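Local atomic coordinates of aldo-keto reductase 1 (Coptotermes gestroi, PDB entry 5KET), a protein that binds NADP and probably works as an oxidoreductase of the aldo-keto reductase family, whose members typically reduce carbonyl groups. Residues V14-G19 with R189-Q194; K100-S105 with D112-Y117. All coordinates share one frame; numbering follows the deposited sequence.

Contact 1 (V14-G19 with R189-Q194). With NAP (NADP nicotinamide-adenine-dinucleotide phosphate), chain C.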
ATOM      1  N   VAL A  14     -10.385 -11.108   1.231  1.00 48.79           N
ATOM      2  CA  VAL A  14     -10.871 -10.393   2.403  1.00 47.26           C
ATOM      3  C   VAL A  14     -12.037  -9.525   1.950  1.00 43.87           C
ATOM      4  O   VAL A  14     -11.964  -8.919   0.884  1.00 43.64           O
ATOM      5  CB  VAL A  14      -9.768  -9.514   3.016  1.00 48.68           C
ATOM      6  CG1 VAL A  14     -10.366  -8.435   3.869  1.00 47.32           C
ATOM      7  CG2 VAL A  14      -8.797 -10.355   3.829  1.00 51.36           C
ATOM      8  N   THR A  15     -13.105  -9.462   2.759  1.00 44.59           N
ATOM      9  CA  THR A  15     -14.309  -8.724   2.385  1.00 43.47           C
ATOM     10  C   THR A  15     -14.429  -7.452   3.242  1.00 43.91           C
ATOM     11  O   THR A  15     -14.427  -7.509   4.473  1.00 37.95           O
ATOM     12  CB  THR A  15     -15.576  -9.592   2.493  1.00 40.68           C
ATOM     13  OG1 THR A  15     -16.137  -9.501   3.805  1.00 64.56           O
ATOM     14  CG2 THR A  15     -15.235 -11.068   2.204  1.00 42.43           C
ATOM     15  N   PHE A  16     -14.494  -6.316   2.563  1.00 43.49           N
ATOM     16  CA  PHE A  16     -14.713  -5.019   3.191  1.00 45.98           C
ATOM     17  C   PHE A  16     -16.067  -4.958   3.878  1.00 49.34           C
ATOM     18  O   PHE A  16     -16.960  -5.778   3.642  1.00 48.80           O
ATOM     19  CB  PHE A  16     -14.648  -3.910   2.141  1.00 44.30           C
ATOM     20  CG  PHE A  16     -13.347  -3.822   1.451  1.00 40.30           C
ATOM     21  CD1 PHE A  16     -12.192  -4.197   2.101  1.00 40.76           C
ATOM     22  CD2 PHE A  16     -13.272  -3.391   0.147  1.00 41.69           C
ATOM     23  CE1 PHE A  16     -10.984  -4.122   1.467  1.00 45.20           C
ATOM     24  CE2 PHE A  16     -12.063  -3.313  -0.495  1.00 41.73           C
ATOM     25  CZ  PHE A  16     -10.917  -3.677   0.167  1.00 45.51           C
ATOM     26  N   HIS A  17     -16.212  -3.930   4.718  1.00 55.34           N
ATOM     27  CA  HIS A  17     -17.458  -3.744   5.439  1.00 65.27           C
ATOM     28  C   HIS A  17     -18.626  -3.506   4.482  1.00 66.12           C
ATOM     29  O   HIS A  17     -19.742  -3.994   4.717  1.00 68.45           O
ATOM     30  CB  HIS A  17     -17.306  -2.587   6.426  1.00 68.48           C
ATOM     31  CG  HIS A  17     -18.581  -2.206   7.102  1.00 73.75           C
ATOM     32  ND1 HIS A  17     -18.896  -2.595   8.375  1.00 79.23           N
ATOM     33  CD2 HIS A  17     -19.614  -1.444   6.692  1.00 75.47           C
ATOM     34  CE1 HIS A  17     -20.077  -2.108   8.710  1.00 83.62           C
ATOM     35  NE2 HIS A  17     -20.537  -1.401   7.703  1.00 82.00           N
ATOM     36  N   ASN A  18     -18.380  -2.805   3.373  1.00 63.42           N
ATOM     37  CA  ASN A  18     -19.412  -2.637   2.358  1.00 59.67           C
ATOM     38  C   ASN A  18     -19.702  -3.918   1.585  1.00 62.88           C
ATOM     39  O   ASN A  18     -20.502  -3.872   0.645  1.00 68.41           O
ATOM     40  CB  ASN A  18     -19.015  -1.537   1.380  1.00 50.22           C
ATOM     41  CG  ASN A  18     -17.617  -1.717   0.855  1.00 44.68           C
ATOM     42  OD1 ASN A  18     -17.400  -2.447  -0.109  1.00 45.54           O
ATOM     43  ND2 ASN A  18     -16.654  -1.053   1.483  1.00 42.58           N
ATOM     44  N   GLY A  19     -19.080  -5.044   1.937  1.00 61.49           N
ATOM     45  CA  GLY A  19     -19.386  -6.320   1.323  1.00 61.11           C
ATOM     46  C   GLY A  19     -18.529  -6.705   0.133  1.00 58.50           C
ATOM     47  O   GLY A  19     -18.683  -7.822  -0.385  1.00 51.97           O
ATOM     48  N   ARG A 189     -17.502   4.534   5.707  1.00 56.60           N
ATOM     49  CA  ARG A 189     -16.336   4.206   6.497  1.00 52.35           C
ATOM     50  C   ARG A 189     -15.163   3.766   5.610  1.00 42.03           C
ATOM     51  O   ARG A 189     -15.370   3.260   4.499  1.00 37.34           O
ATOM     52  CB  ARG A 189     -16.680   3.111   7.508  1.00 60.22           C
ATOM     53  CG  ARG A 189     -15.501   2.454   8.202  1.00 66.53           C
ATOM     54  CD  ARG A 189     -15.916   1.848   9.526  1.00 71.79           C
ATOM     55  NE  ARG A 189     -17.360   1.715   9.630  1.00 76.70           N
ATOM     56  CZ  ARG A 189     -18.013   1.627  10.777  1.00 82.89           C
ATOM     57  NH1 ARG A 189     -17.347   1.683  11.928  1.00 84.64           N
ATOM     58  NH2 ARG A 189     -19.335   1.504  10.782  1.00 84.66           N
ATOM     59  N   PRO A 190     -13.931   4.005   6.046  1.00 39.41           N
ATOM     60  CA  PRO A 190     -12.773   3.446   5.345  1.00 38.58           C
ATOM     61  C   PRO A 190     -12.924   1.949   5.110  1.00 47.93           C
ATOM     62  O   PRO A 190     -13.256   1.191   6.026  1.00 55.50           O
ATOM     63  CB  PRO A 190     -11.608   3.745   6.308  1.00 29.49           C
ATOM     64  CG  PRO A 190     -12.100   4.837   7.206  1.00 29.68           C
ATOM     65  CD  PRO A 190     -13.539   5.082   6.971  1.00 33.26           C
ATOM     66  N   ALA A 191     -12.689   1.530   3.879  1.00 46.38           N
ATOM     67  CA  ALA A 191     -12.748   0.112   3.551  1.00 48.30           C
ATOM     68  C   ALA A 191     -11.449  -0.611   3.854  1.00 50.38           C
ATOM     69  O   ALA A 191     -11.470  -1.808   4.170  1.00 56.42           O
ATOM     70  CB  ALA A 191     -13.100  -0.075   2.078  1.00 51.62           C
ATOM     71  N   ASN A 192     -10.321   0.086   3.773  1.00 46.85           N
ATOM     72  CA  ASN A 192      -9.024  -0.568   3.853  1.00 44.72           C
ATOM     73  C   ASN A 192      -7.994   0.429   4.362  1.00 39.66           C
ATOM     74  O   ASN A 192      -8.037   1.609   4.010  1.00 38.79           O
ATOM     75  CB  ASN A 192      -8.608  -1.130   2.482  1.00 47.31           C
ATOM     76  CG  ASN A 192      -7.178  -1.636   2.462  1.00 46.76           C
ATOM     77  OD1 ASN A 192      -6.889  -2.725   2.956  1.00 50.64           O
ATOM     78  ND2 ASN A 192      -6.280  -0.859   1.861  1.00 41.17           N
ATOM     79  N   LEU A 193      -7.095  -0.053   5.215  1.00 35.64           N
ATOM     80  CA  LEU A 193      -5.933   0.696   5.670  1.00 31.29           C
ATOM     81  C   LEU A 193      -4.692   0.015   5.127  1.00 34.77           C
ATOM     82  O   LEU A 193      -4.538  -1.200   5.277  1.00 40.34           O
ATOM     83  CB  LEU A 193      -5.864   0.735   7.194  1.00 30.59           C
ATOM     84  CG  LEU A 193      -4.547   1.332   7.720  1.00 26.99           C
ATOM     85  CD1 LEU A 193      -4.425   2.781   7.297  1.00 26.39           C
ATOM     86  CD2 LEU A 193      -4.415   1.157   9.212  1.00 25.25           C
ATOM     87  N   GLN A 194      -3.809   0.785   4.500  1.00 33.57           N
ATOM     88  CA  GLN A 194      -2.586   0.223   3.947  1.00 34.72           C
ATOM     89  C   GLN A 194      -1.402   0.857   4.667  1.00 36.45           C
ATOM     90  O   GLN A 194      -1.105   2.042   4.479  1.00 35.60           O
ATOM     91  CB  GLN A 194      -2.509   0.427   2.434  1.00 32.63           C
ATOM     92  CG  GLN A 194      -1.091   0.495   1.916  1.00 35.68           C
ATOM     93  CD  GLN A 194      -1.011   0.336   0.411  1.00 36.12           C
ATOM     94  OE1 GLN A 194      -1.988   0.009  -0.235  1.00 34.52           O
ATOM     95  NE2 GLN A 194       0.137   0.628  -0.158  1.00 23.05           N
TER
HETATM   96  PA  NAP C 400       8.430  -5.822  -0.623  0.95 57.21           P
HETATM   97  O1A NAP C 400       7.560  -6.060  -1.848  0.95 54.98           O
HETATM   98  O2A NAP C 400       8.312  -6.522   0.526  0.95 53.33           O
HETATM   99  O5B NAP C 400      10.013  -5.738  -1.178  0.95 64.42           O
HETATM  100  C5B NAP C 400       9.993  -6.031  -2.554  0.95 67.08           C
HETATM  101  C4B NAP C 400      11.458  -6.129  -2.960  0.95 68.98           C
HETATM  102  O4B NAP C 400      11.898  -7.444  -2.708  0.95 73.50           O
HETATM  103  C3B NAP C 400      11.688  -5.766  -4.453  0.95 67.03           C
HETATM  104  O3B NAP C 400      12.910  -5.102  -4.579  0.95 67.83           O
HETATM  105  C2B NAP C 400      11.799  -7.145  -5.147  0.95 65.45           C
HETATM  106  O2B NAP C 400      12.808  -7.222  -6.051  0.95 58.92           O
HETATM  107  C1B NAP C 400      12.101  -8.124  -3.943  0.95 70.99           C
HETATM  108  N9A NAP C 400      11.221  -9.286  -3.972  0.95 70.13           N
HETATM  109  C8A NAP C 400       9.868  -9.332  -4.356  0.95 72.63           C
HETATM  110  N7A NAP C 400       9.350 -10.579  -4.273  0.95 74.18           N
HETATM  111  C5A NAP C 400      10.419 -11.371  -3.817  0.95 69.79           C
HETATM  112  C6A NAP C 400      10.519 -12.739  -3.526  0.95 66.77           C
HETATM  113  N6A NAP C 400       9.442 -13.573  -3.682  0.95 65.75           N
HETATM  114  N1A NAP C 400      11.691 -13.289  -3.083  0.95 68.57           N
HETATM  115  C2A NAP C 400      12.742 -12.399  -2.947  0.95 70.00           C
HETATM  116  N3A NAP C 400      12.800 -11.073  -3.182  0.95 69.89           N
HETATM  117  C4A NAP C 400      11.590 -10.578  -3.626  0.95 69.45           C
HETATM  118  O3  NAP C 400       7.998  -4.337  -0.164  0.95 67.76           O
HETATM  119  PN  NAP C 400       7.817  -3.216  -1.257  0.95 72.84           P
HETATM  120  O1N NAP C 400       8.258  -3.526  -2.622  0.95 75.94           O
HETATM  121  O2N NAP C 400       8.076  -1.883  -0.602  0.95 70.24           O
HETATM  122  O5D NAP C 400       6.051  -3.120  -1.396  0.95 75.31           O
HETATM  123  C5D NAP C 400       5.824  -2.533  -2.591  0.95 80.58           C
HETATM  124  C4D NAP C 400       4.365  -2.262  -2.697  0.95 82.95           C
HETATM  125  O4D NAP C 400       3.960  -1.737  -1.432  0.95 85.17           O
HETATM  126  C3D NAP C 400       4.254  -1.103  -3.702  0.95 82.36           C
HETATM  127  O3D NAP C 400       3.860  -1.571  -4.919  0.95 83.82           O
HETATM  128  C2D NAP C 400       3.132  -0.283  -3.149  0.95 82.23           C
HETATM  129  O2D NAP C 400       1.934  -0.747  -3.610  0.95 78.32           O
HETATM  130  C1D NAP C 400       3.173  -0.579  -1.637  0.95 84.87           C
HETATM  131  N1N NAP C 400       3.793   0.636  -1.048  0.95 85.81           N
HETATM  132  C2N NAP C 400       2.990   1.521  -0.395  0.95 87.10           C
HETATM  133  C3N NAP C 400       3.524   2.672   0.135  0.95 88.54           C
HETATM  134  C7N NAP C 400       2.638   3.579   0.839  0.95 91.85           C
HETATM  135  O7N NAP C 400       1.399   3.456   0.839  0.95 95.09           O
HETATM  136  N7N NAP C 400       3.226   4.617   1.524  0.95 91.97           N
HETATM  137  C4N NAP C 400       4.892   2.964  -0.004  0.95 87.16           C
HETATM  138  C5N NAP C 400       5.687   2.064  -0.684  0.95 88.40           C
HETATM  139  C6N NAP C 400       5.148   0.905  -1.211  0.95 88.24           C
HETATM  140  P2B NAP C 400      12.434  -7.422  -7.788  0.95 54.07           P
HETATM  141  O1X NAP C 400      11.611  -6.156  -7.980  0.95 59.30           O
HETATM  142  O2X NAP C 400      13.750  -7.538  -8.506  0.95 49.44           O
HETATM  143  O3X NAP C 400      11.490  -8.620  -7.697  0.95 44.98           O
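F16 lays one face of its ring over the methyl group of A191, and this CH-pi contact is the heart of the interface. A191 CB stands 4.0 Å from the centroid of the F16 ring, on a line 21° off the ring normal, and is displaced toward the rim near F16 CG. Farther out along the ring, F16 CE1 comes within 4.0 Å of N192 CB, so the phenyl group spans the backbone corner where the loop becomes strand. F16 CG lies anti to its own carbonyl carbon, beside the backbone N (chi1 -61°), and from there the ring covers A191 CB with one face. The A191 methyl has a second neighbour in N18, whose ND2 is 3.7 Å from A191 CB. An alanine in place of F16 would probably leave the A191 methyl without its aromatic cover and open a gap beside T216 and S168, which the ring also touches. At the solvent-facing end, the H17 ring and R189 guanidinium approach only loosely, with H17 CE1 4.2 Å from R189 NH2; the nearby arginine would tend to disfavour a protonated imidazole. Behind this first shell, a type I turn from F16 to G19, closed by a 2.8 Å bond from G19 N to F16 O, presents F16, H17 and N18 together. On the opposite segment, A191 is fixed by backbone bonding to V169 and by T216 OG1 on its carbonyl. Strands 14-15 and 21-22 form the N-terminal beta hairpin that, as in other aldo-keto reductases, closes the bottom of the (beta/alpha)8 barrel, here beneath strand 192-196.

Contact 2 (K100-S105 with D112-Y117)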
ATOM      1  N   LYS A 100      -9.909  15.745  -9.445  1.00 46.66           N
ATOM      2  CA  LYS A 100      -8.895  16.013 -10.461  1.00 50.89           C
ATOM      3  C   LYS A 100      -7.897  14.861 -10.563  1.00 54.05           C
ATOM      4  O   LYS A 100      -7.611  14.362 -11.659  1.00 54.71           O
ATOM      5  CB  LYS A 100      -8.160  17.324 -10.151  1.00 46.23           C
ATOM      6  CG  LYS A 100      -6.924  17.581 -11.034  1.00 41.81           C
ATOM      7  CD  LYS A 100      -6.153  18.835 -10.619  1.00 38.12           C
ATOM      8  N   PHE A 101      -7.374  14.409  -9.423  1.00 49.42           N
ATOM      9  CA  PHE A 101      -6.299  13.431  -9.460  1.00 44.38           C
ATOM     10  C   PHE A 101      -6.814  12.041  -9.782  1.00 49.26           C
ATOM     11  O   PHE A 101      -6.210  11.325 -10.592  1.00 55.80           O
ATOM     12  CB  PHE A 101      -5.530  13.435  -8.141  1.00 38.90           C
ATOM     13  CG  PHE A 101      -4.534  14.549  -8.038  1.00 40.25           C
ATOM     14  CD1 PHE A 101      -3.374  14.533  -8.807  1.00 38.33           C
ATOM     15  CD2 PHE A 101      -4.761  15.622  -7.191  1.00 40.03           C
ATOM     16  CE1 PHE A 101      -2.458  15.565  -8.729  1.00 33.54           C
ATOM     17  CE2 PHE A 101      -3.847  16.652  -7.106  1.00 41.00           C
ATOM     18  CZ  PHE A 101      -2.694  16.624  -7.880  1.00 39.12           C
ATOM     19  N   LEU A 102      -7.919  11.630  -9.167  1.00 43.88           N
ATOM     20  CA  LEU A 102      -8.461  10.324  -9.510  1.00 38.34           C
ATOM     21  C   LEU A 102      -8.860  10.272 -10.979  1.00 41.05           C
ATOM     22  O   LEU A 102      -8.613   9.271 -11.653  1.00 51.64           O
ATOM     23  CB  LEU A 102      -9.640   9.994  -8.609  1.00 33.78           C
ATOM     24  CG  LEU A 102     -10.516   8.811  -8.997  1.00 33.31           C
ATOM     25  CD1 LEU A 102      -9.723   7.492  -9.073  1.00 30.84           C
ATOM     26  CD2 LEU A 102     -11.597   8.715  -7.951  1.00 30.90           C
ATOM     27  N   THR A 103      -9.453  11.343 -11.501  1.00 38.41           N
ATOM     28  CA  THR A 103      -9.685  11.400 -12.943  1.00 40.96           C
ATOM     29  C   THR A 103      -8.375  11.230 -13.709  1.00 39.26           C
ATOM     30  O   THR A 103      -8.317  10.476 -14.683  1.00 37.29           O
ATOM     31  CB  THR A 103     -10.372  12.712 -13.330  1.00 42.46           C
ATOM     32  OG1 THR A 103     -11.571  12.868 -12.556  1.00 46.77           O
ATOM     33  CG2 THR A 103     -10.734  12.711 -14.803  1.00 36.16           C
ATOM     34  N   LYS A 104      -7.305  11.892 -13.258  1.00 39.91           N
ATOM     35  CA  LYS A 104      -6.016  11.726 -13.925  1.00 43.94           C
ATOM     36  C   LYS A 104      -5.495  10.296 -13.787  1.00 40.30           C
ATOM     37  O   LYS A 104      -4.966   9.731 -14.753  1.00 36.26           O
ATOM     38  CB  LYS A 104      -5.002  12.733 -13.373  1.00 46.60           C
ATOM     39  CG  LYS A 104      -5.276  14.183 -13.763  1.00 45.22           C
ATOM     40  N   SER A 105      -5.637   9.692 -12.603  1.00 41.63           N
ATOM     41  CA  SER A 105      -5.228   8.299 -12.427  1.00 42.77           C
ATOM     42  C   SER A 105      -5.986   7.388 -13.383  1.00 43.44           C
ATOM     43  O   SER A 105      -5.386   6.571 -14.099  1.00 45.23           O
ATOM     44  CB  SER A 105      -5.454   7.854 -10.977  1.00 39.18           C
ATOM     45  OG  SER A 105      -4.734   8.654 -10.055  1.00 38.90           O
ATOM     46  N   ASP A 112     -12.741   3.061 -16.207  1.00 43.83           N
ATOM     47  CA  ASP A 112     -13.848   3.899 -15.775  1.00 42.69           C
ATOM     48  C   ASP A 112     -14.006   3.939 -14.261  1.00 45.96           C
ATOM     49  O   ASP A 112     -14.762   4.780 -13.754  1.00 51.65           O
ATOM     50  CB  ASP A 112     -15.154   3.416 -16.409  1.00 44.35           C
ATOM     51  CG  ASP A 112     -15.171   3.601 -17.911  1.00 52.15           C
ATOM     52  OD1 ASP A 112     -14.578   4.590 -18.397  1.00 54.03           O
ATOM     53  OD2 ASP A 112     -15.777   2.759 -18.609  1.00 57.74           O
ATOM     54  N   TYR A 113     -13.318   3.061 -13.535  1.00 42.60           N
ATOM     55  CA  TYR A 113     -13.411   3.004 -12.083  1.00 41.58           C
ATOM     56  C   TYR A 113     -12.229   2.209 -11.546  1.00 43.79           C
ATOM     57  O   TYR A 113     -11.698   1.334 -12.233  1.00 51.41           O
ATOM     58  CB  TYR A 113     -14.735   2.369 -11.625  1.00 37.67           C
ATOM     59  CG  TYR A 113     -14.806   0.849 -11.687  1.00 32.95           C
ATOM     60  CD1 TYR A 113     -15.218   0.194 -12.845  1.00 33.76           C
ATOM     61  CD2 TYR A 113     -14.493   0.074 -10.569  1.00 29.97           C
ATOM     62  CE1 TYR A 113     -15.295  -1.195 -12.898  1.00 37.55           C
ATOM     63  CE2 TYR A 113     -14.564  -1.310 -10.611  1.00 35.08           C
ATOM     64  CZ  TYR A 113     -14.968  -1.945 -11.775  1.00 39.20           C
ATOM     65  OH  TYR A 113     -15.045  -3.329 -11.806  1.00 39.05           O
ATOM     66  N   VAL A 114     -11.812   2.528 -10.321  1.00 35.91           N
ATOM     67  CA  VAL A 114     -10.870   1.694  -9.587  1.00 35.78           C
ATOM     68  C   VAL A 114     -11.631   1.017  -8.456  1.00 41.13           C
ATOM     69  O   VAL A 114     -12.686   1.479  -8.009  1.00 47.84           O
ATOM     70  CB  VAL A 114      -9.660   2.480  -9.037  1.00 35.10           C
ATOM     71  CG1 VAL A 114      -8.722   2.894 -10.159  1.00 31.56           C
ATOM     72  CG2 VAL A 114     -10.120   3.697  -8.226  1.00 33.89           C
ATOM     73  N   ASP A 115     -11.088  -0.096  -7.982  1.00 37.00           N
ATOM     74  CA  ASP A 115     -11.794  -0.780  -6.913  1.00 40.03           C
ATOM     75  C   ASP A 115     -11.557  -0.121  -5.563  1.00 37.95           C
ATOM     76  O   ASP A 115     -12.433  -0.186  -4.690  1.00 41.63           O
ATOM     77  CB  ASP A 115     -11.397  -2.251  -6.893  1.00 43.58           C
ATOM     78  CG  ASP A 115     -11.804  -2.958  -8.159  1.00 50.03           C
ATOM     79  OD1 ASP A 115     -11.025  -2.908  -9.134  1.00 53.83           O
ATOM     80  OD2 ASP A 115     -12.918  -3.529  -8.193  1.00 52.47           O
ATOM     81  N   LEU A 116     -10.418   0.546  -5.388  1.00 30.92           N
ATOM     82  CA  LEU A 116     -10.033   1.057  -4.077  1.00 33.84           C
ATOM     83  C   LEU A 116      -9.166   2.294  -4.248  1.00 35.51           C
ATOM     84  O   LEU A 116      -8.138   2.235  -4.927  1.00 41.83           O
ATOM     85  CB  LEU A 116      -9.280  -0.017  -3.296  1.00 38.56           C
ATOM     86  CG  LEU A 116      -8.782   0.428  -1.930  1.00 39.28           C
ATOM     87  CD1 LEU A 116      -9.956   0.771  -1.023  1.00 39.08           C
ATOM     88  CD2 LEU A 116      -7.912  -0.640  -1.312  1.00 41.59           C
ATOM     89  N   TYR A 117      -9.571   3.400  -3.625  1.00 35.12           N
ATOM     90  CA  TYR A 117      -8.862   4.676  -3.701  1.00 34.08           C
ATOM     91  C   TYR A 117      -8.442   5.095  -2.298  1.00 31.89           C
ATOM     92  O   TYR A 117      -9.294   5.284  -1.422  1.00 30.84           O
ATOM     93  CB  TYR A 117      -9.740   5.755  -4.342  1.00 28.79           C
ATOM     94  CG  TYR A 117      -8.975   6.928  -4.895  1.00 27.49           C
ATOM     95  CD1 TYR A 117      -7.781   6.740  -5.577  1.00 29.66           C
ATOM     96  CD2 TYR A 117      -9.448   8.223  -4.750  1.00 30.95           C
ATOM     97  CE1 TYR A 117      -7.080   7.804  -6.095  1.00 33.02           C
ATOM     98  CE2 TYR A 117      -8.749   9.300  -5.260  1.00 32.24           C
ATOM     99  CZ  TYR A 117      -7.572   9.083  -5.936  1.00 36.21           C
ATOM    100  OH  TYR A 117      -6.884  10.157  -6.452  1.00 41.75           O
TER
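L102 and Y117 run alongside each other in opposite senses, the leucine reaching from the helix toward the strand while the tyrosine reaches back toward the helix. The leucine covers one face of the phenol ring: L102 CD1 sits over its centre, 4.0 Å from the Y117 centroid and 9° off the normal. Its other branch, L102 CD2, is 3.9 Å from Y117 CD2 on the ring, and L102 CB lies 3.5 Å from Y117 CZ. Thus the branched end faces the body of the ring, while the base of the leucine meets its hydroxyl end. Y117 CG is anti to the backbone N (chi1 -160°). At the far end of the ring, the OH lies beside the helix backbone at L102 and the CB of F101. Y117 OH approaches L102 N, but the angle is too poor for a hydrogen bond. V114 supplies a smaller second surface, its CG2 3.9 Å from L102 CD1, so that this one methyl joins both strand residues. Within the helix, S105 OG donates to F101 O over 3.1 Å from above the carbonyl plane; the same oxygen also accepts the helical bond from S105 N, and the OG bond holds the serine hydroxyl against its own helix. The arrangement packs helix 98-109 onto strand 114-119 in the beta-alpha-beta unit that begins with strand 83-88. L88 of that strand touches Y117, F101 meets F56 edge-to-face, and on the following unit M157 of helix 150-162 and T166 and V169 of strand 166-172 also pack against Y117.

In the fold
The two contacts, with centres about 17 Å apart, pack different coverings onto one parallel barrel: contact 1 brings the N-terminal hairpin to strand 192-196, and contact 2 a peripheral helix to strand 114-119. They meet inside, where the side chain of N192 packs against L116. Both also approach K87, an NADP-binding residue predicted to lower the pKa of Y58, the predicted proton donor; the K87 side chain is about 8 Å from that of N192 and about 5 Å from that of Y117. Contact 1 reaches the cofactor directly through Q194, whose CG is 4.0 Å from O7N of the nicotinamide amide, whereas the Y117 side chain remains about 12 Å from NADP.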